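Local coordinates for probable thioesterase (Thermus thermophilus, PDB 1Z54), which probably hydrolyses fatty acyl-CoA thioesters and is a hotdog-fold member of the 4-hydroxybenzoyl-CoA thioesterase family, at residues T5-R10 and E71-R76; E48-F53 and P119-R124; T62-A67 and G97-E102; F89-E94 and G103-L108. All coordinates share one frame; numbering follows the deposited sequence.

The four contacts sample one antiparallel sheet whose strands run in the order 3-8, 72-82, 86-95, 98-111, 52-63, with helix 24-39 packed on one face, the hotdog arrangement. Interaction 1 joins the first two strands, interaction 4 the third and fourth, and interaction 3 the fourth and fifth. Interaction 3 touches both others through Val73 against Leu100 and through Val93, which bonds to Leu100 and Ala101. Interaction 2, its centre about 33 Å from that of interaction 3, ties helix 120-129 to the start of strand 52-63. In sequence, interactions 3 and 4 fall between its segments. The strands are thus joined at one end and in the middle, the C-terminal helix at the other end.

Interaction 1 of 4, residues T5-R10 and E71-R76; sequences TRIKVR and EVVEVR
Strands 5-8 and 72-76 run antiparallel, their axes 4.5 Å apart at an angle of 153°, and four backbone hydrogen bonds join the hydrogen-bonded pairs Thr5-Val75 and Ile7-Val73. The shortest, Ile7 N to Val73 O at 2.7 Å, arrives nearly along the carbonyl axis. A fifth bond, Val9 N to Glu71 O at 3.1 Å, carries the pairing past the end of the strands, and a water donating to both Val9 O and Glu71 O bridges the same place. On the face bearing Thr5, Ile7, Val73 and Val75, Val73 CG2 sits in the crowded position between its own N and carbonyl carbon (chi1 -65° for CG1), which sets it 3.7 Å from Ile7 CB. Further along, Ile7 CD1 crosses obliquely to meet Val75 CG2 at 4.2 Å. Tyr28 and Ala32 of helix 24-39 pack on this face. On the face bearing Arg6, Lys8, Val72 and Glu74, Arg6 and Glu74 lie side by side, CG to CG at 4.0 Å, while Val72 CG1 comes to the edge of the Arg6 guanidinium; Lys8 reaches instead for Asp35 of the second subunit. An antiparallel sheet wrapped around one long helix, here 24-39, characterises the hotdog fold.

Interaction 2 of 4, residues E48-F53 and P119-R124; sequences EARGVF and PEDIYR
Arg50 and Asp121 meet tip to tip in a salt bridge in which NH1 and NH2 grip the carboxylate end-on, one to each oxygen. Arg50 NH1 gives Asp121 OD2 a nearly straight bond of 3.0 Å (171° at the hydrogen), and Arg50 NH2 gives Asp121 OD1 a more bent one of 2.7 Å; both oxygens use their syn lone pairs. The two planes are 44° apart. Over one face of the guanidinium lies Ile122 CD1, and the same methyl touches Val52 CG1 at 4.0 Å. Val52 CG1 also meets Pro119 CG at 4.1 Å, so an apolar patch backs the ion pair. Asp121 CG takes the crowded position between its N and carbonyl carbon (chi1 68°), which turns the carboxylate toward Arg50 and leaves OD2 in a weak bond to Ile122 N. An alanine here would remove both carboxylate oxygens and would probably leave the Arg50 guanidinium less firmly oriented over Ile122. Gly51 takes a positive phi as C-prime residue of the Schellman motif ending helix 44-48, and Pro119 holds the N-cap position of helix 120-129. The contact thus joins the turn before strand 52-63 to the first turn of helix 120-129.

Interaction 3 of 4, residues T62-A67 and G97-E102; sequences TFRAPA and GVLLAE
A classic beta bulge in strand 98-111, where Leu100 and Ala101 both face Val93, lies in the strand against which segment 62-67 pairs. Before the bulge is reached the pairing is regular: Thr62 N bonds Glu102 O at 2.8 Å, and Glu102 N returns to Thr62 O. At the bulge one carbonyl takes two donors. Leu100 O receives Ala65 N at 2.8 Å, almost straight and on a lone pair, and Arg64 N at 2.7 Å from above the carbonyl plane. The fork falls where this strand of the hotdog sheet gives way to loop at Arg64 and Ala65. Leu100 fills the bend: its CD2 reaches Ala65 CB at 3.7 Å, and its CD1 meets Ala67 CB at 3.8 Å. On the side of Thr62 and Glu102, Arg64, bent at chi2 (-71°), crosses Glu102 obliquely and grips OE2 side-on, with NE at 3.0 Å and NH1 at 3.1 Å, while Thr62 CG2 lies over one face of its guanidinium. Thr62 also pairs with a strand of the third subunit, carrying the sheet across that interface.

Interaction 4 of 4, residues F89-E94 and G103-L108; sequences FRYRVE and GFTRHL
In the beta hairpin of strands 86-95 and 98-111 of the hotdog sheet, Phe89 is bonded in both directions to Thr105: Phe89 N to Thr105 O and Thr105 N to Phe89 O, each 3.0 Å. Its ring turns an edge toward the face of His107 in an offset edge-to-face pair, centroids 5.5 Å apart and planes at 82°. His107 lies about 4 Å from a bound glycerol, and Arg33 of helix 24-39 touches His107, Phe89 and Thr105. Arg90, in the non-hydrogen-bonded pair with Phe104, lies alongside that residue on the opposite face, its NH2 3.5 Å from Phe104 CB. Tyr91 then restores the two-way bonding: its N gives a 2.7 Å bond to Gly103 O, and its O accepts from Gly103 N. The phenol lies along the neighbouring strand, its edge meeting Gly103, Phe104 CA and Thr105. A leucine in place of Tyr91 would lose the hydroxyl bonds to Thr105 and Arg33 and would probably leave this buried packing less ordered. With CG anti to its carbonyl carbon (chi1 -39°), Tyr91 crosses Thr105 at about a right angle; its OH and Thr105 OG1 share a 2.7 Å hydrogen bond in which either could donate, OG1 being less surely placed.

Interaction 1 of 4, residues T5-R10 and E71-R76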
loop_
_atom_site.group_PDB
_atom_site.type_symbol
_atom_site.label_atom_id
_atom_site.label_comp_id
_atom_site.label_asym_id
_atom_site.label_seq_id
_atom_site.Cartn_x
_atom_site.Cartn_y
_atom_site.Cartn_z
ATOM N N THR A 5 14.620 5.464 -14.228
ATOM C CA THR A 5 13.368 6.019 -13.739
ATOM C C THR A 5 13.582 6.715 -12.409
ATOM O O THR A 5 14.006 6.089 -11.438
ATOM C CB THR A 5 12.317 4.911 -13.533
ATOM O OG1 THR A 5 12.192 4.142 -14.735
ATOM C CG2 THR A 5 10.962 5.519 -13.176
ATOM N N ARG A 6 13.291 8.009 -12.361
ATOM C CA ARG A 6 13.442 8.760 -11.123
ATOM C C ARG A 6 12.156 8.644 -10.298
ATOM O O ARG A 6 11.054 8.821 -10.816
ATOM C CB ARG A 6 13.754 10.231 -11.423
ATOM C CG ARG A 6 15.131 10.446 -12.042
ATOM C CD ARG A 6 15.402 11.917 -12.325
ATOM N NE ARG A 6 15.319 12.720 -11.108
ATOM C CZ ARG A 6 15.593 14.021 -11.046
ATOM N NH1 ARG A 6 15.488 14.664 -9.889
ATOM N NH2 ARG A 6 15.974 14.680 -12.139
ATOM N N ILE A 7 12.302 8.335 -9.014
ATOM C CA ILE A 7 11.143 8.185 -8.143
ATOM C C ILE A 7 11.323 8.952 -6.842
ATOM O O ILE A 7 12.250 8.687 -6.075
ATOM C CB ILE A 7 10.886 6.689 -7.816
ATOM C CG1 ILE A 7 10.492 5.936 -9.089
ATOM C CG2 ILE A 7 9.792 6.555 -6.768
ATOM C CD1 ILE A 7 10.236 4.445 -8.876
ATOM N N LYS A 8 10.440 9.915 -6.602
ATOM C CA LYS A 8 10.490 10.695 -5.372
ATOM C C LYS A 8 9.802 9.884 -4.271
ATOM O O LYS A 8 8.627 9.537 -4.391
ATOM C CB LYS A 8 9.772 12.026 -5.564
ATOM C CG LYS A 8 9.802 12.944 -4.353
ATOM C CD LYS A 8 9.170 14.287 -4.694
ATOM C CE LYS A 8 9.064 15.194 -3.487
ATOM N NZ LYS A 8 8.624 16.576 -3.873
ATOM N N VAL A 9 10.540 9.574 -3.207
ATOM C CA VAL A 9 9.974 8.800 -2.108
ATOM C C VAL A 9 8.755 9.486 -1.512
ATOM O O VAL A 9 8.749 10.697 -1.296
ATOM C CB VAL A 9 10.993 8.572 -0.976
ATOM C CG1 VAL A 9 10.306 7.863 0.205
ATOM C CG2 VAL A 9 12.155 7.736 -1.490
ATOM N N ARG A 10 7.718 8.703 -1.258
ATOM C CA ARG A 10 6.500 9.228 -0.664
ATOM C C ARG A 10 6.478 8.904 0.835
ATOM O O ARG A 10 6.931 7.839 1.262
ATOM C CB ARG A 10 5.279 8.653 -1.395
ATOM C CG ARG A 10 4.765 9.601 -2.490
ATOM C CD ARG A 10 4.640 8.992 -3.893
ATOM N NE ARG A 10 3.597 7.985 -3.992
ATOM C CZ ARG A 10 2.893 7.731 -5.094
ATOM N NH1 ARG A 10 1.966 6.784 -5.083
ATOM N NH2 ARG A 10 3.094 8.433 -6.201
ATOM N N GLU A 71 14.143 12.153 -0.176
ATOM C CA GLU A 71 15.070 11.809 -1.255
ATOM C C GLU A 71 14.363 11.388 -2.533
ATOM O O GLU A 71 13.158 11.127 -2.541
ATOM C CB GLU A 71 15.987 10.661 -0.825
ATOM C CG GLU A 71 16.825 10.926 0.415
ATOM C CD GLU A 71 17.514 9.667 0.929
ATOM O OE1 GLU A 71 18.363 9.774 1.837
ATOM O OE2 GLU A 71 17.202 8.565 0.431
ATOM N N VAL A 72 15.136 11.328 -3.614
ATOM C CA VAL A 72 14.654 10.900 -4.919
ATOM C C VAL A 72 15.568 9.746 -5.309
ATOM O O VAL A 72 16.783 9.833 -5.136
ATOM C CB VAL A 72 14.767 12.030 -5.963
ATOM C CG1 VAL A 72 14.451 11.493 -7.342
ATOM C CG2 VAL A 72 13.799 13.168 -5.612
ATOM N N VAL A 73 14.998 8.651 -5.798
ATOM C CA VAL A 73 15.816 7.506 -6.182
ATOM C C VAL A 73 15.763 7.263 -7.672
ATOM O O VAL A 73 14.785 7.602 -8.341
ATOM C CB VAL A 73 15.368 6.192 -5.491
ATOM C CG1 VAL A 73 15.574 6.282 -4.004
ATOM C CG2 VAL A 73 13.910 5.900 -5.835
ATOM N N GLU A 74 16.834 6.670 -8.182
ATOM C CA GLU A 74 16.929 6.347 -9.595
ATOM C C GLU A 74 16.940 4.841 -9.744
ATOM O O GLU A 74 17.698 4.141 -9.063
ATOM C CB GLU A 74 18.201 6.947 -10.199
ATOM C CG GLU A 74 18.135 8.454 -10.367
ATOM C CD GLU A 74 19.344 9.019 -11.088
ATOM O OE1 GLU A 74 19.296 10.206 -11.475
ATOM O OE2 GLU A 74 20.343 8.284 -11.262
ATOM N N VAL A 75 16.074 4.347 -10.619
ATOM C CA VAL A 75 15.978 2.924 -10.864
ATOM C C VAL A 75 16.397 2.635 -12.288
ATOM O O VAL A 75 15.761 3.084 -13.243
ATOM C CB VAL A 75 14.555 2.408 -10.653
ATOM C CG1 VAL A 75 14.534 0.895 -10.817
ATOM C CG2 VAL A 75 14.063 2.811 -9.265
ATOM N N ARG A 76 17.487 1.894 -12.415
ATOM C CA ARG A 76 18.026 1.531 -13.711
ATOM C C ARG A 76 17.524 0.144 -14.066
ATOM O O ARG A 76 17.704 -0.802 -13.302
ATOM C CB ARG A 76 19.555 1.547 -13.646
ATOM C CG ARG A 76 20.114 2.919 -13.277
ATOM C CD ARG A 76 21.559 2.850 -12.790
ATOM N NE ARG A 76 22.459 2.279 -13.788
ATOM C CZ ARG A 76 23.780 2.189 -13.634
ATOM N NH1 ARG A 76 24.532 1.655 -14.590
ATOM N NH2 ARG A 76 24.352 2.635 -12.522
HETATM O O HOH W 1 11.058 12.093 -1.009
#

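Interaction 2 of 4, residues E48-F53 and P119-R124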
loop_
_atom_site.group_PDB
_atom_site.type_symbol
_atom_site.label_atom_id
_atom_site.label_comp_id
_atom_site.label_asym_id
_atom_site.label_seq_id
_atom_site.Cartn_x
_atom_site.Cartn_y
_atom_site.Cartn_z
ATOM N N GLU A 48 -1.956 -4.719 -22.040
ATOM C CA GLU A 48 -3.032 -5.449 -21.365
ATOM C C GLU A 48 -4.378 -5.213 -22.054
ATOM O O GLU A 48 -5.295 -6.029 -21.947
ATOM C CB GLU A 48 -3.145 -5.038 -19.889
ATOM C CG GLU A 48 -1.934 -5.375 -19.028
ATOM C CD GLU A 48 -2.313 -5.632 -17.573
ATOM O OE1 GLU A 48 -3.249 -4.968 -17.073
ATOM O OE2 GLU A 48 -1.669 -6.495 -16.931
ATOM N N ALA A 49 -4.491 -4.093 -22.756
ATOM C CA ALA A 49 -5.715 -3.759 -23.470
ATOM C C ALA A 49 -5.894 -4.693 -24.667
ATOM O O ALA A 49 -6.976 -4.774 -25.246
ATOM C CB ALA A 49 -5.670 -2.300 -23.936
ATOM N N ARG A 50 -4.824 -5.395 -25.030
ATOM C CA ARG A 50 -4.852 -6.340 -26.142
ATOM C C ARG A 50 -4.973 -7.743 -25.568
ATOM O O ARG A 50 -4.885 -8.734 -26.294
ATOM C CB ARG A 50 -3.556 -6.257 -26.952
ATOM C CG ARG A 50 -3.349 -4.962 -27.699
ATOM C CD ARG A 50 -1.893 -4.822 -28.154
ATOM N NE ARG A 50 -1.384 -6.052 -28.758
ATOM C CZ ARG A 50 -0.217 -6.152 -29.389
ATOM N NH1 ARG A 50 0.163 -7.314 -29.904
ATOM N NH2 ARG A 50 0.567 -5.089 -29.511
ATOM N N GLY A 51 -5.165 -7.818 -24.255
ATOM C CA GLY A 51 -5.269 -9.107 -23.600
ATOM C C GLY A 51 -3.908 -9.773 -23.466
ATOM O O GLY A 51 -3.800 -10.996 -23.540
ATOM N N VAL A 52 -2.864 -8.970 -23.278
ATOM C CA VAL A 52 -1.508 -9.492 -23.130
ATOM C C VAL A 52 -0.967 -9.052 -21.770
ATOM O O VAL A 52 -1.043 -7.881 -21.421
ATOM C CB VAL A 52 -0.580 -8.958 -24.243
ATOM C CG1 VAL A 52 0.775 -9.641 -24.163
ATOM C CG2 VAL A 52 -1.219 -9.196 -25.614
ATOM N N PHE A 53 -0.410 -9.990 -21.011
ATOM C CA PHE A 53 0.103 -9.665 -19.682
ATOM C C PHE A 53 1.504 -10.209 -19.419
ATOM O O PHE A 53 1.914 -11.215 -19.995
ATOM C CB PHE A 53 -0.848 -10.225 -18.617
ATOM C CG PHE A 53 -2.296 -9.929 -18.884
ATOM C CD1 PHE A 53 -2.860 -8.722 -18.491
ATOM C CD2 PHE A 53 -3.086 -10.849 -19.565
ATOM C CE1 PHE A 53 -4.199 -8.427 -18.771
ATOM C CE2 PHE A 53 -4.421 -10.568 -19.852
ATOM C CZ PHE A 53 -4.981 -9.352 -19.452
ATOM N N PRO A 119 3.505 -12.314 -28.178
ATOM C CA PRO A 119 3.106 -11.992 -29.553
ATOM C C PRO A 119 4.253 -11.375 -30.364
ATOM O O PRO A 119 5.049 -10.599 -29.841
ATOM C CB PRO A 119 1.915 -11.039 -29.364
ATOM C CG PRO A 119 2.046 -10.554 -27.936
ATOM C CD PRO A 119 2.544 -11.768 -27.209
ATOM N N GLU A 120 4.316 -11.734 -31.643
ATOM C CA GLU A 120 5.364 -11.274 -32.552
ATOM C C GLU A 120 5.782 -9.812 -32.494
ATOM O O GLU A 120 6.960 -9.513 -32.308
ATOM C CB GLU A 120 4.986 -11.623 -33.989
ATOM C CG GLU A 120 4.913 -13.112 -34.251
ATOM C CD GLU A 120 6.176 -13.835 -33.824
ATOM O OE1 GLU A 120 7.281 -13.326 -34.126
ATOM O OE2 GLU A 120 6.063 -14.910 -33.193
ATOM N N ASP A 121 4.834 -8.898 -32.659
ATOM C CA ASP A 121 5.172 -7.481 -32.645
ATOM C C ASP A 121 5.825 -7.027 -31.343
ATOM O O ASP A 121 6.693 -6.155 -31.354
ATOM C CB ASP A 121 3.935 -6.621 -32.928
ATOM C CG ASP A 121 2.913 -6.674 -31.808
ATOM O OD1 ASP A 121 2.131 -5.708 -31.679
ATOM O OD2 ASP A 121 2.878 -7.681 -31.071
ATOM N N ILE A 122 5.418 -7.611 -30.221
ATOM C CA ILE A 122 6.001 -7.245 -28.936
ATOM C C ILE A 122 7.372 -7.908 -28.781
ATOM O O ILE A 122 8.316 -7.315 -28.234
ATOM C CB ILE A 122 5.095 -7.686 -27.767
ATOM C CG1 ILE A 122 3.772 -6.914 -27.824
ATOM C CG2 ILE A 122 5.809 -7.463 -26.436
ATOM C CD1 ILE A 122 2.737 -7.358 -26.779
ATOM N N TYR A 123 7.469 -9.146 -29.256
ATOM C CA TYR A 123 8.718 -9.892 -29.185
ATOM C C TYR A 123 9.780 -9.152 -29.991
ATOM O O TYR A 123 10.892 -8.925 -29.524
ATOM C CB TYR A 123 8.530 -11.302 -29.757
ATOM C CG TYR A 123 9.805 -12.119 -29.761
ATOM C CD1 TYR A 123 10.311 -12.669 -28.582
ATOM C CD2 TYR A 123 10.538 -12.293 -30.938
ATOM C CE1 TYR A 123 11.517 -13.368 -28.573
ATOM C CE2 TYR A 123 11.742 -12.992 -30.939
ATOM C CZ TYR A 123 12.225 -13.525 -29.755
ATOM O OH TYR A 123 13.421 -14.206 -29.754
ATOM N N ARG A 124 9.409 -8.773 -31.205
ATOM C CA ARG A 124 10.297 -8.060 -32.113
ATOM C C ARG A 124 10.865 -6.784 -31.482
ATOM O O ARG A 124 12.078 -6.543 -31.519
ATOM C CB ARG A 124 9.516 -7.736 -33.389
ATOM C CG ARG A 124 10.311 -7.132 -34.521
ATOM C CD ARG A 124 9.463 -7.157 -35.781
ATOM N NE ARG A 124 8.186 -6.474 -35.581
ATOM C CZ ARG A 124 7.108 -6.661 -36.340
ATOM N NH1 ARG A 124 5.992 -5.991 -36.081
ATOM N NH2 ARG A 124 7.139 -7.525 -37.346
#

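Interaction 3 of 4, residues T62-A67 and G97-E102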
loop_
_atom_site.group_PDB
_atom_site.type_symbol
_atom_site.label_atom_id
_atom_site.label_comp_id
_atom_site.label_asym_id
_atom_site.label_seq_id
_atom_site.Cartn_x
_atom_site.Cartn_y
_atom_site.Cartn_z
ATOM N N THR A 62 17.826 -7.336 -3.037
ATOM C CA THR A 62 18.897 -7.276 -2.053
ATOM C C THR A 62 19.007 -5.815 -1.657
ATOM O O THR A 62 19.269 -4.949 -2.493
ATOM C CB THR A 62 20.235 -7.777 -2.630
ATOM O OG1 THR A 62 20.098 -9.153 -2.999
ATOM C CG2 THR A 62 21.359 -7.636 -1.600
ATOM N N PHE A 63 18.778 -5.555 -0.377
ATOM C CA PHE A 63 18.806 -4.206 0.167
ATOM C C PHE A 63 20.186 -3.913 0.748
ATOM O O PHE A 63 20.612 -4.562 1.704
ATOM C CB PHE A 63 17.719 -4.082 1.240
ATOM C CG PHE A 63 16.353 -4.521 0.771
ATOM C CD1 PHE A 63 15.509 -3.635 0.105
ATOM C CD2 PHE A 63 15.915 -5.834 0.981
ATOM C CE1 PHE A 63 14.245 -4.043 -0.349
ATOM C CE2 PHE A 63 14.655 -6.254 0.531
ATOM C CZ PHE A 63 13.818 -5.355 -0.135
ATOM N N ARG A 64 20.874 -2.936 0.161
ATOM C CA ARG A 64 22.222 -2.554 0.584
ATOM C C ARG A 64 22.242 -1.312 1.480
ATOM O O ARG A 64 22.980 -1.259 2.464
ATOM C CB ARG A 64 23.092 -2.283 -0.646
ATOM C CG ARG A 64 23.074 -3.379 -1.713
ATOM C CD ARG A 64 23.806 -4.627 -1.252
ATOM N NE ARG A 64 24.073 -5.536 -2.366
ATOM C CZ ARG A 64 24.809 -6.641 -2.268
ATOM N NH1 ARG A 64 25.001 -7.411 -3.331
ATOM N NH2 ARG A 64 25.353 -6.978 -1.103
ATOM N N ALA A 65 21.449 -0.307 1.113
ATOM C CA ALA A 65 21.369 0.940 1.867
ATOM C C ALA A 65 19.943 1.435 1.725
ATOM O O ALA A 65 19.314 1.238 0.688
ATOM C CB ALA A 65 22.363 1.980 1.310
ATOM N N PRO A 66 19.424 2.112 2.752
ATOM C CA PRO A 66 18.048 2.601 2.687
ATOM C C PRO A 66 17.787 3.885 1.927
ATOM O O PRO A 66 18.686 4.694 1.698
ATOM C CB PRO A 66 17.673 2.734 4.157
ATOM C CG PRO A 66 18.957 3.247 4.751
ATOM C CD PRO A 66 20.026 2.394 4.070
ATOM N N ALA A 67 16.528 4.043 1.533
ATOM C CA ALA A 67 16.058 5.232 0.848
ATOM C C ALA A 67 15.222 5.911 1.930
ATOM O O ALA A 67 14.685 5.239 2.811
ATOM C CB ALA A 67 15.184 4.853 -0.345
ATOM N N GLY A 97 24.778 8.000 -7.193
ATOM C CA GLY A 97 25.890 7.070 -7.196
ATOM C C GLY A 97 25.877 5.959 -6.158
ATOM O O GLY A 97 26.529 4.938 -6.350
ATOM N N VAL A 98 25.146 6.136 -5.063
ATOM C CA VAL A 98 25.105 5.107 -4.018
ATOM C C VAL A 98 24.048 4.044 -4.305
ATOM O O VAL A 98 22.870 4.362 -4.476
ATOM C CB VAL A 98 24.797 5.717 -2.640
ATOM C CG1 VAL A 98 24.969 4.659 -1.558
ATOM C CG2 VAL A 98 25.704 6.914 -2.382
ATOM N N LEU A 99 24.465 2.781 -4.357
ATOM C CA LEU A 99 23.517 1.705 -4.614
ATOM C C LEU A 99 22.689 1.488 -3.345
ATOM O O LEU A 99 23.234 1.369 -2.244
ATOM C CB LEU A 99 24.255 0.421 -4.992
ATOM C CG LEU A 99 23.406 -0.827 -5.248
ATOM C CD1 LEU A 99 22.451 -0.602 -6.422
ATOM C CD2 LEU A 99 24.335 -2.004 -5.527
ATOM N N LEU A 100 21.370 1.458 -3.498
ATOM C CA LEU A 100 20.491 1.259 -2.354
ATOM C C LEU A 100 20.030 -0.179 -2.268
ATOM O O LEU A 100 19.932 -0.755 -1.182
ATOM C CB LEU A 100 19.282 2.189 -2.447
ATOM C CG LEU A 100 19.649 3.669 -2.474
ATOM C CD1 LEU A 100 18.385 4.502 -2.273
ATOM C CD2 LEU A 100 20.665 3.974 -1.370
ATOM N N ALA A 101 19.748 -0.756 -3.427
ATOM C CA ALA A 101 19.296 -2.131 -3.503
ATOM C C ALA A 101 19.372 -2.545 -4.956
ATOM O O ALA A 101 19.485 -1.703 -5.844
ATOM C CB ALA A 101 17.861 -2.242 -3.003
ATOM N N GLU A 102 19.317 -3.845 -5.199
ATOM C CA GLU A 102 19.357 -4.357 -6.559
ATOM C C GLU A 102 18.475 -5.588 -6.606
ATOM O O GLU A 102 18.352 -6.310 -5.615
ATOM C CB GLU A 102 20.791 -4.703 -6.961
ATOM C CG GLU A 102 21.494 -5.664 -6.029
ATOM C CD GLU A 102 22.992 -5.704 -6.274
ATOM O OE1 GLU A 102 23.403 -6.010 -7.416
ATOM O OE2 GLU A 102 23.755 -5.425 -5.325
#

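Interaction 4 of 4, residues F89-E94 and G103-L108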
loop_
_atom_site.group_PDB
_atom_site.type_symbol
_atom_site.label_atom_id
_atom_site.label_comp_id
_atom_site.label_asym_id
_atom_site.label_seq_id
_atom_site.Cartn_x
_atom_site.Cartn_y
_atom_site.Cartn_z
ATOM N N PHE A 89 13.867 -8.969 -16.032
ATOM C CA PHE A 89 14.388 -7.622 -15.874
ATOM C C PHE A 89 15.310 -7.588 -14.673
ATOM O O PHE A 89 15.091 -8.287 -13.681
ATOM C CB PHE A 89 13.265 -6.599 -15.644
ATOM C CG PHE A 89 12.356 -6.417 -16.818
ATOM C CD1 PHE A 89 11.338 -7.322 -17.071
ATOM C CD2 PHE A 89 12.538 -5.345 -17.692
ATOM C CE1 PHE A 89 10.511 -7.168 -18.178
ATOM C CE2 PHE A 89 11.720 -5.179 -18.800
ATOM C CZ PHE A 89 10.703 -6.092 -19.047
ATOM N N ARG A 90 16.350 -6.772 -14.769
ATOM C CA ARG A 90 17.288 -6.607 -13.677
ATOM C C ARG A 90 17.315 -5.129 -13.348
ATOM O O ARG A 90 17.264 -4.289 -14.244
ATOM C CB ARG A 90 18.674 -7.113 -14.070
ATOM C CG ARG A 90 18.801 -8.617 -13.967
ATOM C CD ARG A 90 20.253 -9.025 -13.879
ATOM N NE ARG A 90 20.407 -10.329 -13.243
ATOM C CZ ARG A 90 20.052 -10.602 -11.989
ATOM N NH1 ARG A 90 20.233 -11.821 -11.500
ATOM N NH2 ARG A 90 19.518 -9.659 -11.223
ATOM N N TYR A 91 17.381 -4.805 -12.062
ATOM C CA TYR A 91 17.358 -3.408 -11.662
ATOM C C TYR A 91 18.390 -3.009 -10.631
ATOM O O TYR A 91 18.850 -3.826 -9.836
ATOM C CB TYR A 91 15.994 -3.042 -11.071
ATOM C CG TYR A 91 14.790 -3.641 -11.748
ATOM C CD1 TYR A 91 14.489 -5.002 -11.621
ATOM C CD2 TYR A 91 13.899 -2.831 -12.447
ATOM C CE1 TYR A 91 13.315 -5.537 -12.171
ATOM C CE2 TYR A 91 12.731 -3.351 -12.994
ATOM C CZ TYR A 91 12.442 -4.701 -12.852
ATOM O OH TYR A 91 11.271 -5.197 -13.381
ATOM N N ARG A 92 18.714 -1.720 -10.641
ATOM C CA ARG A 92 19.630 -1.136 -9.675
ATOM C C ARG A 92 18.937 0.115 -9.165
ATOM O O ARG A 92 18.549 0.987 -9.951
ATOM C CB ARG A 92 20.972 -0.769 -10.317
ATOM C CG ARG A 92 21.862 -1.974 -10.588
ATOM C CD ARG A 92 23.196 -1.604 -11.232
ATOM N NE ARG A 92 24.193 -1.155 -10.264
ATOM C CZ ARG A 92 24.295 0.088 -9.811
ATOM N NH1 ARG A 92 23.462 1.023 -10.242
ATOM N NH2 ARG A 92 25.232 0.393 -8.918
ATOM N N VAL A 93 18.747 0.185 -7.853
ATOM C CA VAL A 93 18.107 1.336 -7.253
ATOM C C VAL A 93 19.187 2.119 -6.539
ATOM O O VAL A 93 19.784 1.632 -5.581
ATOM C CB VAL A 93 17.044 0.941 -6.210
ATOM C CG1 VAL A 93 16.370 2.198 -5.680
ATOM C CG2 VAL A 93 16.017 -0.008 -6.822
ATOM N N GLU A 94 19.444 3.333 -7.001
ATOM C CA GLU A 94 20.466 4.128 -6.361
ATOM C C GLU A 94 20.066 5.572 -6.131
ATOM O O GLU A 94 18.990 6.015 -6.541
ATOM C CB GLU A 94 21.772 4.044 -7.163
ATOM C CG GLU A 94 21.644 4.308 -8.643
ATOM C CD GLU A 94 22.964 4.145 -9.368
ATOM O OE1 GLU A 94 23.925 4.857 -9.027
ATOM O OE2 GLU A 94 23.049 3.299 -10.279
ATOM N N GLY A 103 17.851 -5.826 -7.753
ATOM C CA GLY A 103 16.969 -6.970 -7.861
ATOM C C GLY A 103 16.591 -7.348 -9.275
ATOM O O GLY A 103 17.178 -6.870 -10.260
ATOM N N PHE A 104 15.591 -8.215 -9.370
ATOM C CA PHE A 104 15.130 -8.686 -10.659
ATOM C C PHE A 104 13.700 -9.191 -10.563
ATOM O O PHE A 104 13.195 -9.479 -9.479
ATOM C CB PHE A 104 16.036 -9.831 -11.135
ATOM C CG PHE A 104 15.845 -11.108 -10.359
ATOM C CD1 PHE A 104 14.880 -12.032 -10.743
ATOM C CD2 PHE A 104 16.591 -11.356 -9.207
ATOM C CE1 PHE A 104 14.654 -13.188 -9.985
ATOM C CE2 PHE A 104 16.376 -12.506 -8.440
ATOM C CZ PHE A 104 15.405 -13.426 -8.828
ATOM N N THR A 105 13.052 -9.289 -11.712
ATOM C CA THR A 105 11.706 -9.811 -11.776
ATOM C C THR A 105 11.644 -10.695 -13.002
ATOM O O THR A 105 12.000 -10.281 -14.113
ATOM C CB THR A 105 10.635 -8.704 -11.902
ATOM O OG1 THR A 105 10.971 -7.833 -12.984
ATOM C CG2 THR A 105 10.522 -7.909 -10.607
ATOM N N ARG A 106 11.223 -11.930 -12.779
ATOM C CA ARG A 106 11.085 -12.903 -13.843
ATOM C C ARG A 106 9.614 -12.878 -14.231
ATOM O O ARG A 106 8.741 -12.878 -13.363
ATOM C CB ARG A 106 11.472 -14.289 -13.324
ATOM C CG ARG A 106 11.502 -15.377 -14.367
ATOM C CD ARG A 106 12.928 -15.851 -14.571
ATOM N NE ARG A 106 13.550 -16.248 -13.307
ATOM C CZ ARG A 106 14.853 -16.472 -13.159
ATOM N NH1 ARG A 106 15.339 -16.830 -11.976
ATOM N NH2 ARG A 106 15.673 -16.337 -14.196
ATOM N N HIS A 107 9.334 -12.848 -15.528
ATOM C CA HIS A 107 7.953 -12.822 -15.988
ATOM C C HIS A 107 7.654 -13.896 -17.020
ATOM O O HIS A 107 8.539 -14.376 -17.724
ATOM C CB HIS A 107 7.617 -11.481 -16.648
ATOM C CG HIS A 107 7.776 -10.291 -15.759
ATOM N ND1 HIS A 107 9.008 -9.788 -15.398
ATOM C CD2 HIS A 107 6.855 -9.468 -15.203
ATOM C CE1 HIS A 107 8.839 -8.704 -14.663
ATOM N NE2 HIS A 107 7.541 -8.487 -14.529
ATOM N N LEU A 108 6.385 -14.268 -17.098
ATOM C CA LEU A 108 5.920 -15.201 -18.105
ATOM C C LEU A 108 4.992 -14.292 -18.897
ATOM O O LEU A 108 4.720 -13.164 -18.470
ATOM C CB LEU A 108 5.120 -16.355 -17.491
ATOM C CG LEU A 108 5.912 -17.524 -16.900
ATOM C CD1 LEU A 108 4.924 -18.581 -16.418
ATOM C CD2 LEU A 108 6.859 -18.123 -17.944
#